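Local structure of probable LacI-family transcriptional regulator (Corynebacterium glutamicum ATCC 13032, 3BIL) at residues I69-P74 with A83-I88; L76-F81 with G248-T253; I126-N131 with V148-R153; N167-I172 with L203-A208; I292-E297 with I323-I328. The protein probably regulates transcription by binding DNA control regions, like other LacI-family repressors, through a helix-turn-helix head joined to a periplasmic-binding-protein-like core. All blocks are in the same frame, centred on the assembly; numbering follows the deposited sequence.

Contact 1 of 5, residues I69-P74 with A83-I88; sequences IGVIVP and AMVTEI
V71 on strand 69-73 and V85 on helix 79-94 meet methyl to methyl in the first beta-alpha-beta unit of the periplasmic-binding-protein-like core, in which the helix returns over the sheet between strands 69-73 and 99-103. Strand and helix run almost exactly antiparallel, at 171°, with their axes 10.0 Å apart. Nothing polar crosses this interface; branched aliphatic side chains fill it. V85 has the largest buried area of the contact. Its CG1 lies anti to the carbonyl carbon (chi1 -54°), which places that methyl against the strand, and it lies 3.8 Å from V71 CG2, the two side chains meeting at an oblique angle. The same V85 CG1 also reaches V73 CG2, at 4.2 Å, so one methyl serves two strand residues that are two positions apart. V71 is shared in the same manner: while its CG2 faces V85, its other branch, CG1, turns to I88, one helical turn further on. I88 then bridges V71 and I69, and its branch methyl CG2 does the touching in both cases. I72 points to the other side of the strand, where helix 108-120 packs on it, so the sheet is covered from both directions. Behind the contact, I88 also rests on A300 of helix 296-308, and V85 packs on L76 of the second subunit, which brings this layer close to the dimer interface. At the far end of the row, the I69 CD1 tip stops 4.3 Å from I88 CG2.

Contact 2 of 5, residues L76-F81 with G248-T253; sequences LINHYF and GDSMMT
N78 and M251 make the close part of this contact, the methionine tip lying against the asparagine root. The M251 chain bends at chi2 and chi3, and its CE comes to 3.8 Å from both N78 CA and N78 CG, with the two side chains crossing at a slant. S250 fits beside them: its OG is 3.2 Å from N78 OD1, yet no hydrogen bond joins the pair. Each oxygen is engaged elsewhere. N78 OD1 caps helix 79-94 by accepting from Y80 N at 2.9 Å, in the carbonyl plane and on a lone pair, whereas S250 OG bonds to D277 OD2. Y80 adds its CB, 3.8 Å from S250 OG. The outer side is looser. I77 is an exposed residue, its CD1 stays 5.4 Å from M251 SD, and M251 itself is partly exposed. The contact thus brings together the starts of two helices, one from each lobe, across the cleft where LacI-family relatives bind their effectors. Helix 79-94 belongs to the N-terminal lobe, and I77 just before it also packs on T86 of the second subunit; helix 250-262 follows strand 244-247 in the C-terminal lobe, and H79 stacks on H279.

Contact 3 of 5, residues I126-N131 with V148-R153; sequences IICVPN and VVLVDR
The carbonyl oxygen of C128 is approached by two groups of strand 148-151. V151 N donates a hydrogen bond to it over 2.8 Å, from a position tilted 32° off the carbonyl plane, and L150 CA brings a CA-H...O contact at 3.0 Å. Further back along the strands, V149 N bonds to I126 O, and V149 O accepts from C128 N at 2.8 Å, both bonds lying nearly along the C=O axis. These pairs make strands 126-128 and 148-151 parallel neighbours in the central sheet of the N-terminal lobe, an alpha/beta layer of the periplasmic-binding-protein type I fold. I127 and V149 lie side by side and point the same way, toward helix 296-308, on which both pack at L307. I127 CG2, anti to the backbone N, meets V151 CG2 at 3.6 Å. On the other face, C128 SG touches L150 CD2, and I126 packs on L118 of helix 108-120. Beyond the strands, P130 lies against L150, its CD 3.6 Å from L150 CD2, while P130 CG sits 3.3 Å from R153 O. The R153 chain, extended from CG to NE, passes V129 CG1, which lies 3.8 Å from R153 CD. P130 O is at the edge of the guanidinium, near its plane. The charge itself is met by E106 OE1 in a salt bridge with R153 NH1, and the loop preceding R153 carries D152, whose OD2 forms a weak hydrogen bond with Y80 OH.

Contact 4 of 5, residues N167-I172 with L203-A208; sequences NPQPGI and LEDFKA
D205 of helix 197-212 stands at about a right angle both to the P168 ring and to I172, so its carboxylate and its CB each meet a different part of the start of helix 169-181. Its OD1 lies 3.5 Å from P168 CG and 3.6 Å from Q169 N, with no hydrogen bond to that amide. The CB of D205 faces the I172 tip, CD1, at 4.0 Å. I172 CG2, anti to the backbone N, reaches past D205 to the next residue and lies 3.6 Å from F206 CA. The F206 ring leads away from this contact and stacks on Y189. Q169 sets its CB 3.9 Å from D205 OD1, its longer chain bending away at chi2. The first turn of helix 169-181 is thereby packed on the side of helix 197-212, where the chain first enters the C-terminal lobe. Q169 N is already taken by N167 OD1, a capping bond of 2.9 Å whose donor sits 47° above the carbonyl plane. A carboxylate beside the amide end of a helix may gain some favourable electrostatics there, although E201 OE2, close to D205 OD1, would oppose this and could favour a raised proton affinity.

Contact 5 of 5, residues I292-E297 with I323-I328; sequences IDQNVE and IPTALI
I292 reaches T325 and L327 with different branches, and every carbon from its CB outward has a neighbour. The CB is 4.2 Å from A326 O. From it CG2, anti to the backbone N (chi1 -70° puts CG1 on the other side, anti to the carbonyl carbon), runs to T325 CG2 at 3.8 Å and lies near T325 OG1. CG1 meets L327 CD1 at 4.0 Å, and the CD1 tip continues toward I172 of helix 169-181. I292 and L327 are a non-hydrogen-bonded pair of two antiparallel strands, and D293 with A326 is the hydrogen-bonded pair that follows. D293 N donates to A326 O at 2.7 Å, and A326 N returns a bond to D293 O in its carbonyl plane. That oxygen takes a second, longer bond of 3.2 Å from T325 OG1, which stands above the plane. Here two of the three crossover strands that connect the lobes of a LacI-type core pass each other: strand 291-293 leaves the C-terminal lobe for helix 296-308, and strand 322-328 comes back. On the chain leaving the sheet, D293 OD1 accepts from N295 N in an Asx turn, though the refined separation is too short to be taken literally. D293 CB also touches I328 CG1 at 3.8 Å. Q294 CG lies 3.6 Å from T325 OG1; beyond it the chain is extended and carries the amide away, OE1 to S166 OG and NE2, weakly, to D277 OD1.

In the fold
Along the chain, contact 1 opens first and contact 2, sharing helix 79-94, overlaps it; contacts 3 and 4 fall within the span between the two segments of contact 2, and contact 5 comes last. Contacts 1 and 3, centres 9 Å apart, form one unit of the N-terminal lobe because strands 69-73 and 126-128 are sheet neighbours. Contact 4, in the C-terminal lobe, lies 25 Å from contact 1 between centres. Contacts 2 and 5, 14 Å apart between centres, span the lobes, across the cleft and through the crossover strands respectively. Contact 5 touches each of the other four, a central position consistent with a hinge between lobes. Contacts 1 and 2 also reach the second subunit.

Contact 1 of 5, residues I69-P74 with A83-I88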
# COMPACT_ATOMS: atom_id res chain seq x y z
N ILE A 69 -11.31 -15.20 12.56
CA ILE A 69 -10.68 -14.24 13.51
C ILE A 69 -10.84 -12.75 13.09
O ILE A 69 -11.21 -12.47 11.95
CB ILE A 69 -9.16 -14.52 13.73
CG1 ILE A 69 -8.33 -14.06 12.52
CG2 ILE A 69 -8.93 -15.99 14.02
CD1 ILE A 69 -6.88 -13.77 12.83
N GLY A 70 -10.57 -11.82 14.01
CA GLY A 70 -10.62 -10.38 13.71
C GLY A 70 -9.24 -9.72 13.78
O GLY A 70 -8.45 -10.03 14.68
N VAL A 71 -8.93 -8.83 12.83
CA VAL A 71 -7.70 -8.02 12.94
C VAL A 71 -7.95 -6.54 12.78
O VAL A 71 -8.74 -6.11 11.93
CB VAL A 71 -6.50 -8.55 12.10
CG1 VAL A 71 -6.96 -9.43 11.01
CG2 VAL A 71 -5.65 -7.43 11.57
N ILE A 72 -7.29 -5.78 13.65
CA ILE A 72 -7.41 -4.34 13.70
C ILE A 72 -6.05 -3.69 13.50
O ILE A 72 -5.09 -4.05 14.17
CB ILE A 72 -7.95 -3.86 15.04
CG1 ILE A 72 -9.29 -4.53 15.34
CG2 ILE A 72 -8.07 -2.34 15.05
CD1 ILE A 72 -9.69 -4.47 16.81
N VAL A 73 -6.00 -2.71 12.61
CA VAL A 73 -4.74 -2.11 12.20
C VAL A 73 -4.93 -0.59 12.05
O VAL A 73 -6.05 -0.14 11.78
CB VAL A 73 -4.29 -2.80 10.93
CG1 VAL A 73 -4.69 -2.03 9.66
CG2 VAL A 73 -2.83 -3.10 11.01
N PRO A 74 -3.88 0.21 12.32
CA PRO A 74 -4.10 1.67 12.30
C PRO A 74 -4.27 2.28 10.92
O PRO A 74 -4.77 3.40 10.78
CB PRO A 74 -2.83 2.21 12.92
CG PRO A 74 -1.82 1.23 12.62
CD PRO A 74 -2.51 -0.10 12.73
N ALA A 83 0.82 -5.28 4.33
CA ALA A 83 1.62 -6.51 4.28
C ALA A 83 1.33 -7.40 5.47
O ALA A 83 1.09 -8.57 5.31
CB ALA A 83 3.12 -6.18 4.18
N MET A 84 1.31 -6.84 6.67
CA MET A 84 1.05 -7.61 7.86
C MET A 84 -0.30 -8.35 7.79
O MET A 84 -0.38 -9.51 8.19
CB MET A 84 1.12 -6.73 9.10
CG MET A 84 1.13 -7.54 10.42
SD MET A 84 0.89 -6.34 11.71
CE MET A 84 2.59 -5.78 11.87
N VAL A 85 -1.35 -7.69 7.32
CA VAL A 85 -2.67 -8.33 7.29
C VAL A 85 -2.78 -9.35 6.16
O VAL A 85 -3.40 -10.38 6.33
CB VAL A 85 -3.87 -7.34 7.30
CG1 VAL A 85 -3.76 -6.37 8.48
CG2 VAL A 85 -4.01 -6.58 5.97
N THR A 86 -2.15 -9.09 5.02
CA THR A 86 -2.10 -10.08 3.98
C THR A 86 -1.47 -11.35 4.58
O THR A 86 -2.01 -12.43 4.43
CB THR A 86 -1.27 -9.60 2.79
OG1 THR A 86 -1.79 -8.35 2.33
CG2 THR A 86 -1.29 -10.59 1.64
N GLU A 87 -0.33 -11.22 5.26
CA GLU A 87 0.32 -12.39 5.87
C GLU A 87 -0.36 -13.03 7.08
O GLU A 87 -0.20 -14.23 7.31
CB GLU A 87 1.81 -12.16 6.16
CG GLU A 87 2.72 -12.98 5.23
CD GLU A 87 2.83 -12.40 3.78
OE1 GLU A 87 3.94 -11.93 3.41
OE2 GLU A 87 1.82 -12.43 3.02
N ILE A 88 -1.09 -12.23 7.86
CA ILE A 88 -1.87 -12.74 8.98
C ILE A 88 -3.06 -13.51 8.42
O ILE A 88 -3.47 -14.50 9.00
CB ILE A 88 -2.42 -11.60 9.87
CG1 ILE A 88 -1.33 -11.05 10.78
CG2 ILE A 88 -3.56 -12.09 10.74
CD1 ILE A 88 -1.69 -9.73 11.42

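Contact 2 of 5, residues L76-F81 with G248-T253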
# COMPACT_ATOMS: atom_id res chain seq x y z
N LEU A 76 -4.20 1.23 6.37
CA LEU A 76 -4.11 0.27 5.27
C LEU A 76 -3.33 0.84 4.08
O LEU A 76 -2.75 0.08 3.30
CB LEU A 76 -5.51 -0.26 4.85
CG LEU A 76 -6.23 -1.17 5.88
CD1 LEU A 76 -7.71 -1.39 5.52
CD2 LEU A 76 -5.54 -2.52 6.03
N ILE A 77 -3.30 2.16 3.95
CA ILE A 77 -2.39 2.79 2.99
C ILE A 77 -0.93 2.67 3.45
O ILE A 77 -0.02 2.82 2.65
CB ILE A 77 -2.76 4.26 2.58
CG1 ILE A 77 -2.70 5.23 3.76
CG2 ILE A 77 -4.15 4.33 1.91
CD1 ILE A 77 -2.63 6.72 3.32
N ASN A 78 -0.69 2.42 4.74
CA ASN A 78 0.62 1.94 5.14
C ASN A 78 0.87 0.54 4.55
O ASN A 78 0.13 -0.43 4.81
CB ASN A 78 0.79 1.95 6.65
CG ASN A 78 2.27 1.93 7.08
OD1 ASN A 78 3.05 1.11 6.61
ND2 ASN A 78 2.63 2.83 7.97
N HIS A 79 1.90 0.46 3.72
CA HIS A 79 2.16 -0.75 3.01
C HIS A 79 2.60 -1.80 4.01
O HIS A 79 2.37 -2.99 3.80
CB HIS A 79 3.23 -0.53 1.95
CG HIS A 79 3.83 -1.79 1.42
ND1 HIS A 79 5.00 -2.33 1.93
CD2 HIS A 79 3.43 -2.62 0.43
CE1 HIS A 79 5.30 -3.43 1.27
NE2 HIS A 79 4.36 -3.64 0.35
N TYR A 80 3.20 -1.37 5.11
CA TYR A 80 3.63 -2.31 6.13
C TYR A 80 2.46 -3.01 6.82
O TYR A 80 2.46 -4.22 7.00
CB TYR A 80 4.47 -1.60 7.16
CG TYR A 80 4.79 -2.43 8.38
CD1 TYR A 80 5.90 -3.28 8.40
CD2 TYR A 80 4.00 -2.34 9.51
CE1 TYR A 80 6.21 -4.01 9.52
CE2 TYR A 80 4.28 -3.08 10.63
CZ TYR A 80 5.40 -3.91 10.63
OH TYR A 80 5.67 -4.61 11.77
N PHE A 81 1.47 -2.23 7.23
CA PHE A 81 0.32 -2.78 7.85
C PHE A 81 -0.58 -3.55 6.86
O PHE A 81 -1.36 -4.42 7.29
CB PHE A 81 -0.45 -1.65 8.54
CG PHE A 81 0.21 -1.15 9.78
CD1 PHE A 81 0.52 -2.02 10.83
CD2 PHE A 81 0.50 0.20 9.93
CE1 PHE A 81 1.13 -1.54 12.01
CE2 PHE A 81 1.09 0.70 11.10
CZ PHE A 81 1.42 -0.17 12.15
N GLY A 248 12.29 6.84 10.53
CA GLY A 248 11.97 5.79 11.49
C GLY A 248 10.64 5.13 11.20
O GLY A 248 10.17 4.37 12.04
N ASP A 249 10.04 5.44 10.03
CA ASP A 249 8.74 4.85 9.57
C ASP A 249 8.64 4.67 8.07
O ASP A 249 9.32 5.36 7.33
CB ASP A 249 7.57 5.75 9.99
CG ASP A 249 7.02 5.36 11.31
OD1 ASP A 249 7.34 4.22 11.71
OD2 ASP A 249 6.30 6.15 11.97
N SER A 250 7.75 3.79 7.62
CA SER A 250 7.31 3.85 6.20
C SER A 250 7.00 5.31 5.80
O SER A 250 7.57 5.84 4.84
CB SER A 250 6.02 3.04 5.97
OG SER A 250 6.21 1.65 6.10
N MET A 251 6.07 5.93 6.54
CA MET A 251 5.56 7.23 6.13
C MET A 251 6.63 8.31 6.20
O MET A 251 6.73 9.14 5.28
CB MET A 251 4.24 7.60 6.84
CG MET A 251 3.05 6.57 6.59
SD MET A 251 2.52 6.09 4.88
CE MET A 251 3.33 4.53 4.51
N MET A 252 7.46 8.28 7.25
CA MET A 252 8.59 9.18 7.32
C MET A 252 9.54 8.94 6.10
O MET A 252 10.10 9.89 5.52
CB MET A 252 9.25 9.12 8.72
CG MET A 252 8.36 9.59 9.98
SD MET A 252 7.85 11.36 10.01
CE MET A 252 6.62 11.36 8.76
N THR A 253 9.67 7.68 5.65
CA THR A 253 10.57 7.35 4.53
C THR A 253 10.14 7.96 3.22
O THR A 253 11.00 8.35 2.41
CB THR A 253 10.71 5.82 4.29
OG1 THR A 253 11.20 5.21 5.48
CG2 THR A 253 11.71 5.56 3.15

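Contact 3 of 5, residues I126-N131 with V148-R153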
# COMPACT_ATOMS: atom_id res chain seq x y z
N ILE A 126 -8.66 -12.15 18.36
CA ILE A 126 -8.35 -10.80 17.88
C ILE A 126 -6.85 -10.57 17.87
O ILE A 126 -6.21 -10.69 18.91
CB ILE A 126 -9.04 -9.71 18.74
CG1 ILE A 126 -10.55 -9.75 18.54
CG2 ILE A 126 -8.49 -8.34 18.40
CD1 ILE A 126 -11.29 -8.64 19.24
N ILE A 127 -6.29 -10.25 16.70
CA ILE A 127 -4.91 -9.78 16.60
C ILE A 127 -4.98 -8.31 16.29
O ILE A 127 -5.70 -7.89 15.37
CB ILE A 127 -4.14 -10.47 15.51
CG1 ILE A 127 -3.82 -11.91 15.93
CG2 ILE A 127 -2.87 -9.70 15.21
CD1 ILE A 127 -3.34 -12.79 14.80
N CYS A 128 -4.23 -7.52 17.03
CA CYS A 128 -4.51 -6.10 17.06
C CYS A 128 -3.30 -5.20 17.35
O CYS A 128 -2.39 -5.58 18.10
CB CYS A 128 -5.61 -5.88 18.08
SG CYS A 128 -5.61 -4.29 18.78
N VAL A 129 -3.29 -4.00 16.74
CA VAL A 129 -2.26 -2.97 16.97
C VAL A 129 -2.85 -1.91 17.88
O VAL A 129 -3.54 -1.01 17.41
CB VAL A 129 -1.74 -2.29 15.67
CG1 VAL A 129 -0.70 -1.25 16.01
CG2 VAL A 129 -1.15 -3.30 14.70
N PRO A 130 -2.56 -2.00 19.18
CA PRO A 130 -3.22 -1.19 20.19
C PRO A 130 -2.91 0.29 20.07
O PRO A 130 -1.74 0.65 19.96
CB PRO A 130 -2.61 -1.70 21.49
CG PRO A 130 -1.29 -2.23 21.10
CD PRO A 130 -1.53 -2.87 19.77
N ASN A 131 -3.95 1.12 20.09
CA ASN A 131 -3.82 2.53 20.47
C ASN A 131 -3.69 2.56 21.99
O ASN A 131 -4.37 1.80 22.69
CB ASN A 131 -5.06 3.31 20.04
CG ASN A 131 -4.81 4.81 19.88
OD1 ASN A 131 -4.52 5.53 20.84
ND2 ASN A 131 -4.94 5.30 18.65
N VAL A 148 -6.94 -12.26 22.87
CA VAL A 148 -6.32 -11.07 22.25
C VAL A 148 -4.81 -11.25 22.12
O VAL A 148 -4.17 -11.90 22.95
CB VAL A 148 -6.57 -9.77 23.08
CG1 VAL A 148 -7.85 -9.08 22.67
CG2 VAL A 148 -6.57 -10.06 24.58
N VAL A 149 -4.26 -10.67 21.05
CA VAL A 149 -2.83 -10.61 20.78
C VAL A 149 -2.55 -9.23 20.24
O VAL A 149 -3.24 -8.75 19.35
CB VAL A 149 -2.38 -11.64 19.71
CG1 VAL A 149 -0.89 -11.53 19.46
CG2 VAL A 149 -2.71 -13.07 20.15
N LEU A 150 -1.53 -8.57 20.78
CA LEU A 150 -1.11 -7.28 20.26
C LEU A 150 0.14 -7.46 19.38
O LEU A 150 0.99 -8.33 19.66
CB LEU A 150 -0.84 -6.29 21.40
CG LEU A 150 -1.94 -6.04 22.44
CD1 LEU A 150 -1.38 -5.27 23.60
CD2 LEU A 150 -3.15 -5.29 21.87
N VAL A 151 0.21 -6.67 18.31
CA VAL A 151 1.32 -6.74 17.36
C VAL A 151 1.91 -5.39 17.05
O VAL A 151 1.17 -4.38 16.98
CB VAL A 151 0.93 -7.37 15.99
CG1 VAL A 151 1.15 -8.82 16.02
CG2 VAL A 151 -0.52 -7.06 15.62
N ASP A 152 3.22 -5.38 16.79
CA ASP A 152 3.96 -4.17 16.40
C ASP A 152 4.09 -3.11 17.52
O ASP A 152 5.20 -2.67 17.79
CB ASP A 152 3.36 -3.54 15.13
CG ASP A 152 4.34 -2.64 14.42
OD1 ASP A 152 3.98 -1.47 14.18
OD2 ASP A 152 5.47 -3.11 14.09
N ARG A 153 2.98 -2.72 18.16
CA ARG A 153 2.97 -1.76 19.26
C ARG A 153 2.63 -2.41 20.58
O ARG A 153 1.82 -3.33 20.64
CB ARG A 153 1.99 -0.64 19.00
CG ARG A 153 2.42 0.27 17.93
CD ARG A 153 1.41 1.36 17.73
NE ARG A 153 1.67 2.09 16.49
CZ ARG A 153 0.77 2.84 15.85
NH1 ARG A 153 -0.46 2.98 16.33
NH2 ARG A 153 1.12 3.45 14.72

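Contact 4 of 5, residues N167-I172 with L203-A208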
# COMPACT_ATOMS: atom_id res chain seq x y z
N ASN A 167 12.10 -6.19 17.42
CA ASN A 167 13.16 -5.53 18.18
C ASN A 167 13.99 -4.64 17.29
O ASN A 167 14.72 -5.15 16.42
CB ASN A 167 14.06 -6.51 18.94
CG ASN A 167 15.27 -5.82 19.58
OD1 ASN A 167 15.37 -4.59 19.64
ND2 ASN A 167 16.21 -6.62 20.04
N PRO A 168 13.90 -3.32 17.50
CA PRO A 168 14.52 -2.40 16.53
C PRO A 168 15.99 -2.16 16.72
O PRO A 168 16.65 -1.58 15.83
CB PRO A 168 13.73 -1.10 16.72
CG PRO A 168 12.94 -1.26 18.04
CD PRO A 168 13.20 -2.62 18.59
N GLN A 169 16.54 -2.60 17.85
CA GLN A 169 17.93 -2.24 18.21
C GLN A 169 19.01 -2.78 17.22
O GLN A 169 19.94 -2.04 16.84
CB GLN A 169 18.19 -2.62 19.66
CG GLN A 169 19.52 -2.15 20.27
CD GLN A 169 20.74 -2.89 19.76
OE1 GLN A 169 20.73 -4.12 19.56
NE2 GLN A 169 21.82 -2.14 19.53
N PRO A 170 18.92 -4.08 16.84
CA PRO A 170 19.91 -4.63 15.90
C PRO A 170 20.02 -3.95 14.55
O PRO A 170 21.12 -3.67 14.11
CB PRO A 170 19.48 -6.09 15.77
CG PRO A 170 18.73 -6.38 17.06
CD PRO A 170 17.98 -5.12 17.32
N GLY A 171 18.89 -3.65 13.91
CA GLY A 171 18.89 -2.86 12.64
C GLY A 171 19.37 -1.42 12.80
O GLY A 171 20.22 -0.92 12.00
N ILE A 172 18.86 -0.74 13.84
CA ILE A 172 19.26 0.65 14.10
C ILE A 172 20.77 0.76 14.39
O ILE A 172 21.52 1.58 13.75
CB ILE A 172 18.38 1.30 15.14
CG1 ILE A 172 16.94 1.36 14.63
CG2 ILE A 172 18.86 2.70 15.43
CD1 ILE A 172 15.86 1.64 15.70
N LEU A 203 13.62 5.75 18.86
CA LEU A 203 14.40 6.96 19.11
C LEU A 203 15.39 6.74 20.28
O LEU A 203 16.55 7.18 20.19
CB LEU A 203 13.52 8.20 19.25
CG LEU A 203 14.17 9.42 19.91
CD1 LEU A 203 15.00 10.25 18.91
CD2 LEU A 203 13.06 10.27 20.58
N GLU A 204 14.98 6.03 21.34
CA GLU A 204 15.97 5.56 22.36
C GLU A 204 17.17 4.87 21.65
O GLU A 204 18.32 5.31 21.82
CB GLU A 204 15.39 4.59 23.42
CG GLU A 204 14.15 5.03 24.21
CD GLU A 204 13.54 3.89 25.10
OE1 GLU A 204 12.36 4.04 25.54
OE2 GLU A 204 14.21 2.85 25.34
N ASP A 205 16.87 3.85 20.82
CA ASP A 205 17.90 3.02 20.15
C ASP A 205 18.80 3.77 19.20
O ASP A 205 20.00 3.52 19.09
CB ASP A 205 17.24 1.87 19.41
CG ASP A 205 16.46 0.96 20.34
OD1 ASP A 205 15.57 0.22 19.87
OD2 ASP A 205 16.74 0.96 21.55
N PHE A 206 18.25 4.69 18.46
CA PHE A 206 19.09 5.50 17.64
C PHE A 206 20.00 6.36 18.53
O PHE A 206 21.18 6.61 18.18
CB PHE A 206 18.23 6.34 16.67
CG PHE A 206 18.95 7.52 16.09
CD1 PHE A 206 19.71 7.39 14.96
CD2 PHE A 206 18.89 8.77 16.75
CE1 PHE A 206 20.39 8.48 14.41
CE2 PHE A 206 19.59 9.86 16.25
CZ PHE A 206 20.35 9.72 15.07
N LYS A 207 19.49 6.84 19.68
CA LYS A 207 20.31 7.70 20.57
C LYS A 207 21.50 6.91 21.17
O LYS A 207 22.67 7.32 21.02
CB LYS A 207 19.47 8.41 21.66
CG LYS A 207 18.80 9.76 21.24
CD LYS A 207 17.57 9.99 22.12
CE LYS A 207 17.36 11.47 22.56
NZ LYS A 207 16.00 11.68 23.28
N ALA A 208 21.20 5.77 21.78
CA ALA A 208 22.23 4.83 22.28
C ALA A 208 23.25 4.36 21.23
O ALA A 208 24.45 4.38 21.48
CB ALA A 208 21.58 3.65 22.97

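Contact 5 of 5, residues I292-E297 with I323-I328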
# COMPACT_ATOMS: atom_id res chain seq x y z
N ILE A 292 15.78 -0.68 6.89
CA ILE A 292 15.68 -1.56 8.01
C ILE A 292 14.45 -2.42 7.83
O ILE A 292 13.34 -1.93 7.74
CB ILE A 292 15.71 -0.77 9.33
CG1 ILE A 292 17.12 -0.19 9.53
CG2 ILE A 292 15.33 -1.67 10.51
CD1 ILE A 292 17.24 0.74 10.73
N ASP A 293 14.66 -3.72 7.71
CA ASP A 293 13.56 -4.62 7.50
C ASP A 293 13.10 -5.14 8.86
O ASP A 293 13.90 -5.44 9.73
CB ASP A 293 13.98 -5.74 6.53
CG ASP A 293 12.99 -6.92 6.49
OD1 ASP A 293 11.85 -6.81 6.96
OD2 ASP A 293 13.36 -8.00 5.99
N GLN A 294 11.80 -5.24 9.04
CA GLN A 294 11.24 -5.71 10.27
C GLN A 294 10.68 -7.08 10.18
O GLN A 294 10.14 -7.60 11.17
CB GLN A 294 10.08 -4.83 10.62
CG GLN A 294 10.44 -3.73 11.49
CD GLN A 294 9.23 -2.96 11.77
OE1 GLN A 294 8.55 -3.22 12.77
NE2 GLN A 294 8.87 -2.08 10.84
N ASN A 295 10.74 -7.66 8.99
CA ASN A 295 10.34 -9.02 8.79
C ASN A 295 8.87 -9.28 9.16
O ASN A 295 8.58 -10.11 10.02
CB ASN A 295 11.28 -9.96 9.55
CG ASN A 295 11.55 -11.22 8.78
OD1 ASN A 295 10.72 -12.14 8.75
ND2 ASN A 295 12.70 -11.26 8.10
N VAL A 296 7.98 -8.57 8.47
CA VAL A 296 6.53 -8.60 8.73
C VAL A 296 5.98 -9.99 8.72
O VAL A 296 5.07 -10.29 9.49
CB VAL A 296 5.71 -7.86 7.65
CG1 VAL A 296 4.65 -7.03 8.31
CG2 VAL A 296 6.58 -7.02 6.78
N GLU A 297 6.50 -10.83 7.82
CA GLU A 297 6.01 -12.20 7.61
C GLU A 297 6.12 -13.05 8.89
O GLU A 297 5.17 -13.74 9.29
CB GLU A 297 6.71 -12.87 6.40
CG GLU A 297 6.13 -14.25 5.98
CD GLU A 297 6.46 -14.69 4.52
OE1 GLU A 297 6.10 -15.84 4.14
OE2 GLU A 297 7.08 -13.90 3.75
N ILE A 323 10.84 -10.32 17.42
CA ILE A 323 11.51 -10.74 16.22
C ILE A 323 12.57 -9.69 16.07
O ILE A 323 12.27 -8.54 16.24
CB ILE A 323 10.55 -10.59 15.03
CG1 ILE A 323 9.27 -11.41 15.28
CG2 ILE A 323 11.23 -10.92 13.74
CD1 ILE A 323 9.50 -12.87 15.46
N PRO A 324 13.82 -10.07 15.73
CA PRO A 324 14.78 -8.99 15.57
C PRO A 324 14.57 -8.30 14.22
O PRO A 324 13.76 -8.76 13.37
CB PRO A 324 16.12 -9.72 15.57
CG PRO A 324 15.81 -10.97 14.86
CD PRO A 324 14.43 -11.38 15.41
N THR A 325 15.32 -7.23 14.02
CA THR A 325 15.17 -6.35 12.89
C THR A 325 16.49 -6.42 12.13
O THR A 325 17.52 -6.74 12.73
CB THR A 325 14.90 -4.98 13.45
OG1 THR A 325 13.75 -4.42 12.81
CG2 THR A 325 16.09 -4.06 13.34
N ALA A 326 16.49 -6.17 10.81
CA ALA A 326 17.73 -6.35 10.06
C ALA A 326 18.00 -5.23 9.06
O ALA A 326 17.07 -4.62 8.56
CB ALA A 326 17.74 -7.73 9.38
N LEU A 327 19.27 -4.94 8.81
CA LEU A 327 19.67 -3.96 7.78
C LEU A 327 19.93 -4.61 6.39
O LEU A 327 20.87 -5.40 6.24
CB LEU A 327 20.93 -3.23 8.25
CG LEU A 327 21.41 -2.10 7.35
CD1 LEU A 327 20.50 -0.88 7.50
CD2 LEU A 327 22.81 -1.70 7.77
N ILE A 328 19.11 -4.27 5.39
CA ILE A 328 19.32 -4.62 4.02
C ILE A 328 20.23 -3.54 3.39
O ILE A 328 19.80 -2.42 3.14
CB ILE A 328 17.95 -4.69 3.26
CG1 ILE A 328 16.86 -5.39 4.08
CG2 ILE A 328 18.08 -5.35 1.89
CD1 ILE A 328 17.19 -6.78 4.59